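Local atomic coordinates of glycosyl hydrolase family 62 protein (Coprinopsis cinerea, PDB entry 5B6T), a protein that hydrolyses alpha-L-arabinofuranosyl linkages as a family 62 glycoside hydrolase, probably removing arabinose side chains from arabinoxylan. Residues Ser3-Ser8 against Cys282-Leu287; Phe194-Val199 against Leu211-Gly216; Asn198-Asp203 against Leu277-Cys282; Arg224-Thr229 against Leu238-Ser243. One frame throughout, in Å; residues are numbered along the deposited sequence. Where two conformers were deposited one is given.

Interaction 1. Residues Ser3-Ser8 against Cys282-Leu287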
loop_
_atom_site.group_PDB
_atom_site.type_symbol
_atom_site.label_atom_id
_atom_site.label_comp_id
_atom_site.label_asym_id
_atom_site.label_seq_id
_atom_site.Cartn_x
_atom_site.Cartn_y
_atom_site.Cartn_z
ATOM N N SER A 3 -1.234 9.363 19.384
ATOM C CA SER A 3 -2.321 9.971 18.632
ATOM C C SER A 3 -1.813 11.146 17.808
ATOM O O SER A 3 -2.582 11.866 17.179
ATOM C CB SER A 3 -3.439 10.407 19.601
ATOM O OG SER A 3 -2.957 11.413 20.473
ATOM N N SER A 4 -0.509 11.356 17.819
ATOM C CA SER A 4 0.143 12.286 16.899
ATOM C C SER A 4 1.462 11.640 16.493
ATOM O O SER A 4 1.949 10.729 17.167
ATOM C CB SER A 4 0.390 13.672 17.519
ATOM O OG SER A 4 1.311 13.587 18.578
ATOM N N PHE A 5 2.005 12.090 15.359
ATOM C CA PHE A 5 3.200 11.498 14.775
ATOM C C PHE A 5 4.203 12.523 14.326
ATOM O O PHE A 5 3.863 13.595 13.876
ATOM C CB PHE A 5 2.802 10.602 13.586
ATOM C CG PHE A 5 1.930 9.480 13.996
ATOM C CD1 PHE A 5 2.488 8.291 14.439
ATOM C CD2 PHE A 5 0.552 9.655 14.108
ATOM C CE1 PHE A 5 1.665 7.272 14.904
ATOM C CE2 PHE A 5 -0.249 8.641 14.576
ATOM C CZ PHE A 5 0.313 7.453 14.961
ATOM N N ARG A 6 5.476 12.163 14.466
ATOM C CA ARG A 6 6.572 12.890 13.861
ATOM C C ARG A 6 7.529 11.905 13.223
ATOM O O ARG A 6 7.755 10.806 13.740
ATOM C CB ARG A 6 7.295 13.772 14.886
ATOM C CG ARG A 6 6.423 14.989 15.184
ATOM C CD ARG A 6 7.168 16.108 15.873
ATOM N NE ARG A 6 8.396 16.452 15.164
ATOM C CZ ARG A 6 8.512 17.185 14.062
ATOM N NH1 ARG A 6 7.476 17.736 13.448
ATOM N NH2 ARG A 6 9.735 17.387 13.583
ATOM N N TRP A 7 8.116 12.321 12.109
ATOM C CA TRP A 7 8.957 11.428 11.295
ATOM C C TRP A 7 10.228 12.124 10.859
ATOM O O TRP A 7 10.285 13.363 10.719
ATOM C CB TRP A 7 8.246 10.993 10.000
ATOM C CG TRP A 7 6.871 10.470 10.173
ATOM C CD1 TRP A 7 5.722 11.195 10.121
ATOM C CD2 TRP A 7 6.489 9.107 10.417
ATOM N NE1 TRP A 7 4.652 10.365 10.317
ATOM C CE2 TRP A 7 5.091 9.081 10.502
ATOM C CE3 TRP A 7 7.197 7.915 10.589
ATOM C CZ2 TRP A 7 4.373 7.898 10.746
ATOM C CZ3 TRP A 7 6.503 6.740 10.804
ATOM C CH2 TRP A 7 5.088 6.741 10.883
ATOM N N SER A 8 11.221 11.292 10.543
ATOM C CA SER A 8 12.418 11.693 9.820
ATOM C C SER A 8 12.491 10.877 8.532
ATOM O O SER A 8 12.429 9.639 8.573
ATOM C CB SER A 8 13.682 11.444 10.655
ATOM O OG SER A 8 14.840 11.759 9.884
ATOM N N CYS A 282 5.665 0.363 18.096
ATOM C CA CYS A 282 6.951 0.976 18.423
ATOM C C CYS A 282 7.783 1.191 17.170
ATOM O O CYS A 282 7.755 0.363 16.244
ATOM C CB CYS A 282 7.749 0.023 19.319
ATOM S SG CYS A 282 6.881 -0.633 20.782
ATOM N N ASN A 283 8.526 2.290 17.138
ATOM C CA ASN A 283 9.479 2.543 16.062
ATOM C C ASN A 283 8.825 2.353 14.705
ATOM O O ASN A 283 9.288 1.580 13.881
ATOM C CB ASN A 283 10.732 1.646 16.179
ATOM C CG ASN A 283 11.732 1.868 15.034
ATOM O OD1 ASN A 283 11.943 3.004 14.602
ATOM N ND2 ASN A 283 12.350 0.782 14.532
ATOM N N LEU A 284 7.749 3.076 14.443
ATOM C CA LEU A 284 7.086 2.931 13.137
ATOM C C LEU A 284 8.033 3.403 12.024
ATOM O O LEU A 284 8.783 4.342 12.195
ATOM C CB LEU A 284 5.761 3.716 13.069
ATOM C CG LEU A 284 4.524 2.999 13.635
ATOM C CD1 LEU A 284 4.611 2.747 15.124
ATOM C CD2 LEU A 284 3.255 3.792 13.305
ATOM N N ARG A 285 7.960 2.711 10.887
ATOM C CA ARG A 285 8.704 3.067 9.688
ATOM C C ARG A 285 7.745 2.933 8.515
ATOM O O ARG A 285 7.056 1.916 8.404
ATOM C CB ARG A 285 9.904 2.137 9.489
ATOM C CG ARG A 285 10.990 2.245 10.557
ATOM C CD ARG A 285 12.085 1.213 10.305
ATOM N NE ARG A 285 11.770 -0.077 10.887
ATOM C CZ ARG A 285 12.430 -1.221 10.644
ATOM N NH1 ARG A 285 13.446 -1.277 9.763
ATOM N NH2 ARG A 285 12.039 -2.324 11.277
ATOM N N TYR A 286 7.704 3.951 7.666
ATOM C CA TYR A 286 6.759 3.987 6.554
ATOM C C TYR A 286 7.531 4.121 5.273
ATOM O O TYR A 286 8.197 5.123 5.023
ATOM C CB TYR A 286 5.721 5.135 6.686
ATOM C CG TYR A 286 4.467 4.969 5.854
ATOM C CD1 TYR A 286 3.587 3.934 6.102
ATOM C CD2 TYR A 286 4.152 5.858 4.827
ATOM C CE1 TYR A 286 2.441 3.785 5.338
ATOM C CE2 TYR A 286 2.981 5.745 4.093
ATOM C CZ TYR A 286 2.155 4.673 4.328
ATOM O OH TYR A 286 1.020 4.511 3.573
ATOM N N LEU A 287 7.412 3.101 4.418
ATOM C CA LEU A 287 8.016 3.117 3.085
ATOM C C LEU A 287 6.980 3.754 2.165
ATOM O O LEU A 287 5.854 3.273 2.097
ATOM C CB LEU A 287 8.333 1.677 2.656
ATOM C CG LEU A 287 9.023 1.533 1.287
ATOM C CD1 LEU A 287 10.401 2.146 1.189
ATOM C CD2 LEU A 287 9.085 0.045 0.957
#
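With CG anti to the carbonyl carbon and beside the backbone N in Phe5 (chi1 -62°), Trp7 (chi1 -50°) and Leu284 (chi1 -84°), two aromatic rings on one segment meet a leucine on the other. Trp7 carries most of the contact with the benzo end of its indole. Its CZ3 lies 3.6 Å from Leu284 O, which sits at the ring edge near the ring plane, and its CH2 packs 3.8 Å from Leu284 CB. Phe5 touches farther out along the same leucine, CE1 standing 4.1 Å from Leu284 CD2. The two segments belong to one blade of the five-bladed beta-propeller of this family. Strand 305-311 runs between strands 7-9 and 285-290, and Trp7 reaches past it, its CA 8.5 Å from that of Arg285. N-terminal and C-terminal chain thus share a blade, an arrangement that closes the propeller ring. Trp7 NE1, at the far side of the indole, is satisfied by Phe246 O, and the Phe246 ring also meets Phe5. Tyr286 offers CB to Trp7 CZ3 at a looser 4.5 Å while its ring leads away, its hydroxyl hydrogen-bonded to Asn198 OD1.

Interaction 2. Residues Phe194-Val199 against Leu211-Gly216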
loop_
_atom_site.group_PDB
_atom_site.type_symbol
_atom_site.label_atom_id
_atom_site.label_comp_id
_atom_site.label_asym_id
_atom_site.label_seq_id
_atom_site.Cartn_x
_atom_site.Cartn_y
_atom_site.Cartn_z
ATOM N N PHE A 194 -9.134 9.536 -0.481
ATOM C CA PHE A 194 -8.915 9.401 -1.920
ATOM C C PHE A 194 -8.536 8.001 -2.370
ATOM O O PHE A 194 -9.238 7.402 -3.179
ATOM C CB PHE A 194 -7.916 10.441 -2.412
ATOM C CG PHE A 194 -7.880 10.558 -3.910
ATOM C CD1 PHE A 194 -8.993 11.007 -4.608
ATOM C CD2 PHE A 194 -6.749 10.235 -4.614
ATOM C CE1 PHE A 194 -8.964 11.089 -5.995
ATOM C CE2 PHE A 194 -6.708 10.340 -5.995
ATOM C CZ PHE A 194 -7.818 10.753 -6.688
ATOM N N GLU A 195 -7.433 7.460 -1.875
ATOM C CA GLU A 195 -7.046 6.095 -2.273
ATOM C C GLU A 195 -6.005 5.553 -1.296
ATOM O O GLU A 195 -5.772 6.161 -0.240
ATOM C CB GLU A 195 -6.505 6.113 -3.708
ATOM C CG GLU A 195 -5.268 6.985 -3.904
ATOM C CD GLU A 195 -4.885 7.254 -5.346
ATOM O OE1 GLU A 195 -5.501 6.771 -6.301
ATOM O OE2 GLU A 195 -3.885 7.975 -5.592
ATOM N N ALA A 196 -5.460 4.384 -1.598
ATOM C CA ALA A 196 -4.275 3.845 -0.925
ATOM C C ALA A 196 -4.502 3.609 0.563
ATOM O O ALA A 196 -3.724 4.055 1.411
ATOM C CB ALA A 196 -3.074 4.747 -1.155
ATOM N N ALA A 197 -5.474 2.765 0.856
ATOM C CA ALA A 197 -5.667 2.282 2.226
ATOM C C ALA A 197 -4.534 1.334 2.686
ATOM O O ALA A 197 -3.967 0.595 1.904
ATOM C CB ALA A 197 -7.006 1.580 2.369
ATOM N N ASN A 198 -4.219 1.419 3.980
ATOM C CA ASN A 198 -3.536 0.348 4.711
ATOM C C ASN A 198 -4.366 0.015 5.932
ATOM O O ASN A 198 -4.940 0.907 6.573
ATOM C CB ASN A 198 -2.140 0.737 5.240
ATOM C CG ASN A 198 -1.195 1.284 4.186
ATOM O OD1 ASN A 198 -0.867 2.471 4.224
ATOM N ND2 ASN A 198 -0.680 0.426 3.318
ATOM N N VAL A 199 -4.448 -1.270 6.240
ATOM C CA VAL A 199 -5.142 -1.741 7.432
ATOM C C VAL A 199 -4.275 -2.781 8.151
ATOM O O VAL A 199 -3.865 -3.761 7.564
ATOM C CB VAL A 199 -6.538 -2.308 7.131
ATOM C CG1 VAL A 199 -7.305 -2.508 8.438
ATOM C CG2 VAL A 199 -7.275 -1.374 6.202
ATOM N N LEU A 211 -4.966 3.525 7.672
ATOM C CA LEU A 211 -4.349 4.675 7.029
ATOM C C LEU A 211 -5.003 4.854 5.688
ATOM O O LEU A 211 -5.419 3.888 5.060
ATOM C CB LEU A 211 -2.843 4.455 6.800
ATOM C CG LEU A 211 -2.056 3.969 8.019
ATOM C CD1 LEU A 211 -0.598 3.688 7.660
ATOM C CD2 LEU A 211 -2.185 4.936 9.209
ATOM N N HIS A 212 -5.111 6.094 5.231
ATOM C CA HIS A 212 -5.721 6.318 3.917
ATOM C C HIS A 212 -5.148 7.624 3.368
ATOM O O HIS A 212 -5.003 8.589 4.110
ATOM C CB HIS A 212 -7.259 6.420 4.072
ATOM C CG HIS A 212 -8.042 6.129 2.848
ATOM N ND1 HIS A 212 -8.072 6.953 1.739
ATOM C CD2 HIS A 212 -8.884 5.105 2.573
ATOM C CE1 HIS A 212 -8.866 6.422 0.825
ATOM N NE2 HIS A 212 -9.392 5.322 1.317
ATOM N N GLU A 213 -4.817 7.619 2.077
ATOM C CA GLU A 213 -4.278 8.796 1.399
ATOM C C GLU A 213 -5.363 9.827 1.081
ATOM O O GLU A 213 -6.519 9.461 0.783
ATOM C CB GLU A 213 -3.561 8.408 0.107
ATOM C CG GLU A 213 -2.658 9.496 -0.426
ATOM C CD GLU A 213 -1.817 9.078 -1.624
ATOM O OE1 GLU A 213 -1.566 7.859 -1.813
ATOM O OE2 GLU A 213 -1.359 10.013 -2.347
ATOM N N ALA A 214 -4.966 11.094 1.164
ATOM C CA ALA A 214 -5.818 12.234 0.890
ATOM C C ALA A 214 -5.014 13.235 0.072
ATOM O O ALA A 214 -3.795 13.181 0.007
ATOM C CB ALA A 214 -6.250 12.882 2.203
ATOM N N ILE A 215 -5.731 14.143 -0.579
ATOM C CA ILE A 215 -5.156 15.250 -1.309
ATOM C C ILE A 215 -5.556 16.498 -0.533
ATOM O O ILE A 215 -6.748 16.831 -0.459
ATOM C CB ILE A 215 -5.715 15.327 -2.744
ATOM C CG1 ILE A 215 -5.496 14.006 -3.501
ATOM C CG2 ILE A 215 -5.141 16.508 -3.501
ATOM C CD1 ILE A 215 -6.190 13.967 -4.836
ATOM N N GLY A 216 -4.580 17.169 0.062
ATOM C CA GLY A 216 -4.839 18.254 1.000
ATOM C C GLY A 216 -5.200 19.578 0.352
ATOM O O GLY A 216 -5.248 19.706 -0.906
HETATM O O HOH W 1 -1.426 7.541 -4.516
#
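A beta hairpin, strands 195-202 and 207-215, carries this contact, and a classic beta bulge interrupts it where Phe194 and Glu195 both face Glu213. Glu213 O is the hub of the bulge: Glu213 O accepts from Phe194 N at 2.9 Å and from His212 ND1 at 3.1 Å. A weak bond from Glu195 N also reaches Glu213 O. His212 puts CG anti to its backbone N (chi1 -158°), and Glu213 O lies in the plane of its imidazole. The same ring has Ala197 N over one face, and its CD2 is 4.0 Å from Ala197 CB. An alanine in place of His212 would probably leave Glu213 O without its imidazole donor and open a gap beside Ala197. Ile215 CD1 stands 3.7 Å from the centroid of the Phe194 ring, a CH-pi contact almost straight over its centre. Asn198 and Leu211 form a hydrogen-bonded antiparallel pair; Asn198 OD1 rests 3.7 Å from Leu211 CD1 and is hydrogen-bonded to Tyr286 OH. Glu195 OE2 and Glu213 OE1 approach to 4.4 Å; a water hydrogen-bonds to both, Arg221 forms salt bridges with both residues, and Ser264 OG bonds to Glu213 OE2. The bound lead(II) ion lies about 3 Å from the Glu195 side chain. Acidic residues paired across two adjacent strands next to the bound metal are consistent with the central active-site pocket of five-bladed glycosidases such as family 62.

Interaction 3. Residues Asn198-Asp203 against Leu277-Cys282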
loop_
_atom_site.group_PDB
_atom_site.type_symbol
_atom_site.label_atom_id
_atom_site.label_comp_id
_atom_site.label_asym_id
_atom_site.label_seq_id
_atom_site.Cartn_x
_atom_site.Cartn_y
_atom_site.Cartn_z
ATOM N N ASN A 198 -4.219 1.419 3.980
ATOM C CA ASN A 198 -3.536 0.348 4.711
ATOM C C ASN A 198 -4.366 0.015 5.932
ATOM O O ASN A 198 -4.940 0.907 6.573
ATOM C CB ASN A 198 -2.140 0.737 5.240
ATOM C CG ASN A 198 -1.195 1.284 4.186
ATOM O OD1 ASN A 198 -0.867 2.471 4.224
ATOM N ND2 ASN A 198 -0.680 0.426 3.318
ATOM N N VAL A 199 -4.448 -1.270 6.240
ATOM C CA VAL A 199 -5.142 -1.741 7.432
ATOM C C VAL A 199 -4.275 -2.781 8.151
ATOM O O VAL A 199 -3.865 -3.761 7.564
ATOM C CB VAL A 199 -6.538 -2.308 7.131
ATOM C CG1 VAL A 199 -7.305 -2.508 8.438
ATOM C CG2 VAL A 199 -7.275 -1.374 6.202
ATOM N N TYR A 200 -3.982 -2.503 9.438
ATOM C CA TYR A 200 -3.081 -3.339 10.232
ATOM C C TYR A 200 -3.651 -3.704 11.592
ATOM O O TYR A 200 -4.414 -2.926 12.165
ATOM C CB TYR A 200 -1.791 -2.605 10.492
ATOM C CG TYR A 200 -1.000 -2.237 9.258
ATOM C CD1 TYR A 200 -0.310 -3.198 8.544
ATOM C CD2 TYR A 200 -0.938 -0.925 8.823
ATOM C CE1 TYR A 200 0.445 -2.869 7.430
ATOM C CE2 TYR A 200 -0.176 -0.574 7.730
ATOM C CZ TYR A 200 0.504 -1.567 7.012
ATOM O OH TYR A 200 1.258 -1.198 5.912
ATOM N N ARG A 201 -3.278 -4.887 12.085
ATOM C CA ARG A 201 -3.485 -5.236 13.505
ATOM C C ARG A 201 -2.384 -4.582 14.313
ATOM O O ARG A 201 -1.202 -4.666 13.959
ATOM C CB ARG A 201 -3.446 -6.739 13.691
ATOM C CG ARG A 201 -3.440 -7.214 15.136
ATOM C CD ARG A 201 -4.694 -6.799 15.887
ATOM N NE ARG A 201 -4.579 -7.120 17.307
ATOM C CZ ARG A 201 -4.694 -8.347 17.820
ATOM N NH1 ARG A 201 -4.940 -9.395 17.041
ATOM N NH2 ARG A 201 -4.551 -8.527 19.138
ATOM N N ILE A 202 -2.746 -3.930 15.411
ATOM C CA ILE A 202 -1.746 -3.273 16.282
ATOM C C ILE A 202 -1.354 -4.273 17.358
ATOM O O ILE A 202 -2.154 -4.549 18.255
ATOM C CB ILE A 202 -2.281 -1.969 16.909
ATOM C CG1 ILE A 202 -2.754 -0.994 15.833
ATOM C CG2 ILE A 202 -1.209 -1.313 17.764
ATOM C CD1 ILE A 202 -3.591 0.173 16.352
ATOM N N ASP A 203 -0.118 -4.788 17.282
ATOM C CA ASP A 203 0.360 -5.740 18.295
ATOM C C ASP A 203 0.231 -5.190 19.711
ATOM O O ASP A 203 0.449 -3.994 19.936
ATOM C CB ASP A 203 1.822 -6.113 18.076
ATOM C CG ASP A 203 2.033 -7.073 16.919
ATOM O OD1 ASP A 203 1.060 -7.731 16.485
ATOM O OD2 ASP A 203 3.203 -7.178 16.504
ATOM N N LEU A 277 -1.485 -9.129 8.948
ATOM C CA LEU A 277 -0.947 -7.761 8.723
ATOM C C LEU A 277 -0.678 -7.008 10.051
ATOM O O LEU A 277 -1.188 -5.907 10.300
ATOM C CB LEU A 277 -1.868 -6.944 7.793
ATOM C CG LEU A 277 -1.703 -7.160 6.280
ATOM C CD1 LEU A 277 -0.338 -6.640 5.816
ATOM C CD2 LEU A 277 -1.888 -8.601 5.825
ATOM N N PRO A 278 0.175 -7.591 10.905
ATOM C CA PRO A 278 0.478 -6.953 12.179
ATOM C C PRO A 278 1.580 -5.914 12.102
ATOM O O PRO A 278 2.545 -6.050 11.319
ATOM C CB PRO A 278 0.934 -8.133 13.038
ATOM C CG PRO A 278 1.590 -9.055 12.081
ATOM C CD PRO A 278 0.908 -8.857 10.751
ATOM N N ILE A 279 1.451 -4.872 12.941
ATOM C CA ILE A 279 2.519 -3.928 13.197
ATOM C C ILE A 279 2.769 -3.833 14.696
ATOM O O ILE A 279 1.883 -4.022 15.509
ATOM C CB ILE A 279 2.209 -2.515 12.647
ATOM C CG1 ILE A 279 0.912 -1.959 13.247
ATOM C CG2 ILE A 279 2.180 -2.510 11.110
ATOM C CD1 ILE A 279 0.759 -0.462 13.133
ATOM N N SER A 280 4.009 -3.542 15.024
ATOM C CA SER A 280 4.367 -3.119 16.367
ATOM C C SER A 280 3.934 -1.669 16.535
ATOM O O SER A 280 4.040 -0.855 15.598
ATOM C CB SER A 280 5.872 -3.184 16.549
ATOM O OG SER A 280 6.245 -2.553 17.783
ATOM N N PRO A 281 3.477 -1.281 17.755
ATOM C CA PRO A 281 3.232 0.127 17.989
ATOM C C PRO A 281 4.487 0.978 18.211
ATOM O O PRO A 281 4.361 2.186 18.460
ATOM C CB PRO A 281 2.363 0.102 19.243
ATOM C CG PRO A 281 2.866 -1.085 20.002
ATOM C CD PRO A 281 3.142 -2.106 18.932
ATOM N N CYS A 282 5.665 0.363 18.096
ATOM C CA CYS A 282 6.951 0.976 18.423
ATOM C C CYS A 282 7.783 1.191 17.170
ATOM O O CYS A 282 7.755 0.363 16.244
ATOM C CB CYS A 282 7.749 0.023 19.319
ATOM S SG CYS A 282 6.881 -0.633 20.782
#
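Tyr200 and Ile279 make the tightly packed half of this contact. Ile279 sets CG1 between the backbone N and the carbonyl carbon (chi1 58°), with CG2 anti to the carbonyl carbon; CG2 then sits over one face of the phenol ring, displaced toward the rim, 3.6 Å from Tyr200 CD1. The two side chains cross at about a right angle. Leu277 O comes to the edge of the same ring, in its plane, 3.3 Å from Tyr200 CD1. Trp145 meets Tyr200 edge-to-face, and the hydroxyl is hydrogen-bonded to Leu268 N. An alanine in place of Tyr200 would probably open a gap beside Ile279 CG2 and leave Leu268 N without its hydroxyl partner. Three backbone bonds bind the segments in parallel: Arg201 N to Leu277 O (2.9 Å), Ile279 N to Arg201 O (2.8 Å) and Asp203 N to Ile279 O (2.8 Å). The partly exposed side is looser. Asp203 and Pro278 lie side by side, OD1 of the aspartate 3.5 Å from the proline CB, while Asp203 OD2 bonds to Ser271 OG. The Arg201 chain, bent at chi2, leads away to Ser205 O. Past Ser280, whose OG closes an ST turn onto Cys282 N, Pro281 CB reaches Ile202 CG2 at 4.1 Å. Strand 278-279, lying in sequence between strands of the closing blade, thus adds in parallel to a neighbouring blade, an inter-blade link within the five-bladed propeller.

Interaction 4. Residues Arg224-Thr229 against Leu238-Ser243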
loop_
_atom_site.group_PDB
_atom_site.type_symbol
_atom_site.label_atom_id
_atom_site.label_comp_id
_atom_site.label_asym_id
_atom_site.label_seq_id
_atom_site.Cartn_x
_atom_site.Cartn_y
_atom_site.Cartn_z
ATOM N N ARG A 224 -4.128 10.184 6.444
ATOM C CA ARG A 224 -4.978 10.231 7.625
ATOM C C ARG A 224 -4.994 8.886 8.290
ATOM O O ARG A 224 -4.724 7.877 7.650
ATOM C CB ARG A 224 -6.392 10.655 7.227
ATOM C CG ARG A 224 -6.432 12.034 6.564
ATOM C CD ARG A 224 -7.800 12.421 6.048
ATOM N NE ARG A 224 -8.769 12.645 7.117
ATOM C CZ ARG A 224 -10.090 12.453 7.002
ATOM N NH1 ARG A 224 -10.622 12.046 5.845
ATOM N NH2 ARG A 224 -10.883 12.672 8.041
ATOM N N SER A 225 -5.337 8.865 9.580
ATOM C CA SER A 225 -5.348 7.621 10.351
ATOM C C SER A 225 -6.515 7.555 11.313
ATOM O O SER A 225 -6.970 8.588 11.849
ATOM C CB SER A 225 -4.045 7.461 11.136
ATOM O OG SER A 225 -3.801 8.575 12.008
ATOM N N TRP A 226 -6.945 6.315 11.540
ATOM C CA TRP A 226 -8.049 5.976 12.435
ATOM C C TRP A 226 -7.715 4.681 13.127
ATOM O O TRP A 226 -6.902 3.889 12.631
ATOM C CB TRP A 226 -9.350 5.747 11.653
ATOM C CG TRP A 226 -9.889 6.875 10.875
ATOM C CD1 TRP A 226 -10.935 7.683 11.230
ATOM C CD2 TRP A 226 -9.488 7.314 9.575
ATOM N NE1 TRP A 226 -11.206 8.588 10.252
ATOM C CE2 TRP A 226 -10.321 8.402 9.226
ATOM C CE3 TRP A 226 -8.503 6.908 8.669
ATOM C CZ2 TRP A 226 -10.188 9.093 8.014
ATOM C CZ3 TRP A 226 -8.396 7.594 7.468
ATOM C CH2 TRP A 226 -9.240 8.641 7.154
ATOM N N THR A 227 -8.403 4.419 14.239
ATOM C CA THR A 227 -8.327 3.096 14.884
ATOM C C THR A 227 -9.707 2.550 15.194
ATOM O O THR A 227 -10.694 3.306 15.258
ATOM C CB THR A 227 -7.533 3.118 16.205
ATOM O OG1 THR A 227 -8.205 3.994 17.134
ATOM C CG2 THR A 227 -6.107 3.617 15.978
ATOM N N SER A 228 -9.766 1.239 15.407
ATOM C CA SER A 228 -11.004 0.547 15.707
ATOM C C SER A 228 -10.706 -0.737 16.452
ATOM O O SER A 228 -9.625 -1.304 16.311
ATOM C CB SER A 228 -11.778 0.184 14.446
ATOM O OG SER A 228 -13.018 -0.468 14.740
ATOM N N THR A 229 -11.662 -1.231 17.228
ATOM C CA THR A 229 -11.510 -2.558 17.818
ATOM C C THR A 229 -11.802 -3.671 16.811
ATOM O O THR A 229 -11.541 -4.836 17.095
ATOM C CB THR A 229 -12.437 -2.740 19.040
ATOM O OG1 THR A 229 -13.776 -2.564 18.650
ATOM C CG2 THR A 229 -12.108 -1.739 20.056
ATOM N N LEU A 238 -7.680 9.100 14.599
ATOM C CA LEU A 238 -6.481 9.076 15.396
ATOM C C LEU A 238 -5.791 10.385 15.053
ATOM O O LEU A 238 -6.078 11.427 15.700
ATOM C CB LEU A 238 -5.642 7.823 15.108
ATOM C CG LEU A 238 -4.380 7.660 15.966
ATOM C CD1 LEU A 238 -4.768 7.377 17.418
ATOM C CD2 LEU A 238 -3.485 6.576 15.414
ATOM N N ALA A 239 -4.958 10.391 14.010
ATOM C CA ALA A 239 -4.364 11.615 13.483
ATOM C C ALA A 239 -4.879 11.777 12.061
ATOM O O ALA A 239 -4.391 11.163 11.107
ATOM C CB ALA A 239 -2.850 11.540 13.528
ATOM N N ASP A 240 -5.936 12.565 11.906
ATOM C CA ASP A 240 -6.700 12.591 10.626
ATOM C C ASP A 240 -6.969 14.002 10.109
ATOM O O ASP A 240 -7.833 14.201 9.255
ATOM C CB ASP A 240 -8.003 11.795 10.759
ATOM C CG ASP A 240 -9.115 12.602 11.390
ATOM O OD1 ASP A 240 -8.797 13.363 12.338
ATOM O OD2 ASP A 240 -10.276 12.473 10.934
ATOM N N GLN A 241 -6.198 14.983 10.592
ATOM C CA GLN A 241 -6.391 16.363 10.171
ATOM C C GLN A 241 -5.100 16.952 9.646
ATOM O O GLN A 241 -4.003 16.496 9.982
ATOM C CB GLN A 241 -6.950 17.187 11.339
ATOM C CG GLN A 241 -8.282 16.673 11.885
ATOM C CD GLN A 241 -9.419 16.739 10.871
ATOM O OE1 GLN A 241 -9.425 17.596 9.964
ATOM N NE2 GLN A 241 -10.362 15.805 10.977
ATOM N N GLU A 242 -5.213 17.959 8.798
ATOM C CA GLU A 242 -4.006 18.604 8.270
ATOM C C GLU A 242 -3.063 19.089 9.384
ATOM O O GLU A 242 -1.836 18.972 9.266
ATOM C CB GLU A 242 -4.336 19.716 7.286
ATOM C CG GLU A 242 -4.959 19.166 6.016
ATOM C CD GLU A 242 -5.148 20.179 4.915
ATOM O OE1 GLU A 242 -4.773 21.365 5.087
ATOM O OE2 GLU A 242 -5.624 19.750 3.836
ATOM N N SER A 243 -3.647 19.572 10.482
ATOM C CA SER A 243 -2.867 20.028 11.660
ATOM C C SER A 243 -2.443 18.920 12.646
ATOM O O SER A 243 -1.685 19.163 13.612
ATOM C CB SER A 243 -3.667 21.103 12.401
ATOM O OG SER A 243 -4.875 20.561 12.855
HETATM O O HOH W 2 -12.795 11.025 10.741
#
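Arg224 and Asp240 meet through a side-on grip by two nitrogens. The arginine is extended at chi2 but bent at chi3 (68°), which swings NE toward the loop: NE donates to Asp240 O at 2.8 Å, and NH2 forms a salt bridge with Asp240 OD2 at 3.0 Å. That oxygen is approached from above the carboxylate plane, 41° out of it. Trp226 CZ2 covers one face of the guanidinium, over its centre, and a water joins Trp226 NE1 to Asp240 OD2. Ser225 turns OG between its backbone N and carbonyl carbon (chi1 57°), where the hydroxyl donates to Ala239 O at 2.8 Å. Ser225 N reaches the same oxygen, both from one face of its plane. Leu238 N bonds back to Ser225 O at 2.9 Å, and because Leu238 and Ala239 both face Ser225 the pairing is a classic beta bulge beside strand 221-228. Leu238, with CG anti to its backbone N, brings CD2 to 4.0 Å from Thr227 CG2. With Arg192 O on Arg224 NH1 and a weak bond from Gln241 NE2 to Asp240 OD1 (Gln241 OE1 is hydrogen-bonded to Arg192 NH2), the buried ion pair has partners on both charges and would probably keep Asp240 ionised.

How the interactions relate
From the N terminus, interaction 1 spans almost the whole chain, 3-8 meeting 282-287, and the other three contacts fall within it. Interaction 2 closes the short hairpin loop between 194-199 and 211-216. Interaction 3 starts on the same strand, sharing Asn198 and Val199, but reaches on to 277-282, so the second segment of interaction 2 and all of interaction 4 lie within its span. Interaction 4 follows interaction 2 in series, tying the next strand of that blade to its outer loop. Interactions 2, 3 and 4 thus lace one blade together; Cys282, shared by interactions 1 and 3, and packing of Phe5 on Leu238 and Ala239 join it to the closing blade.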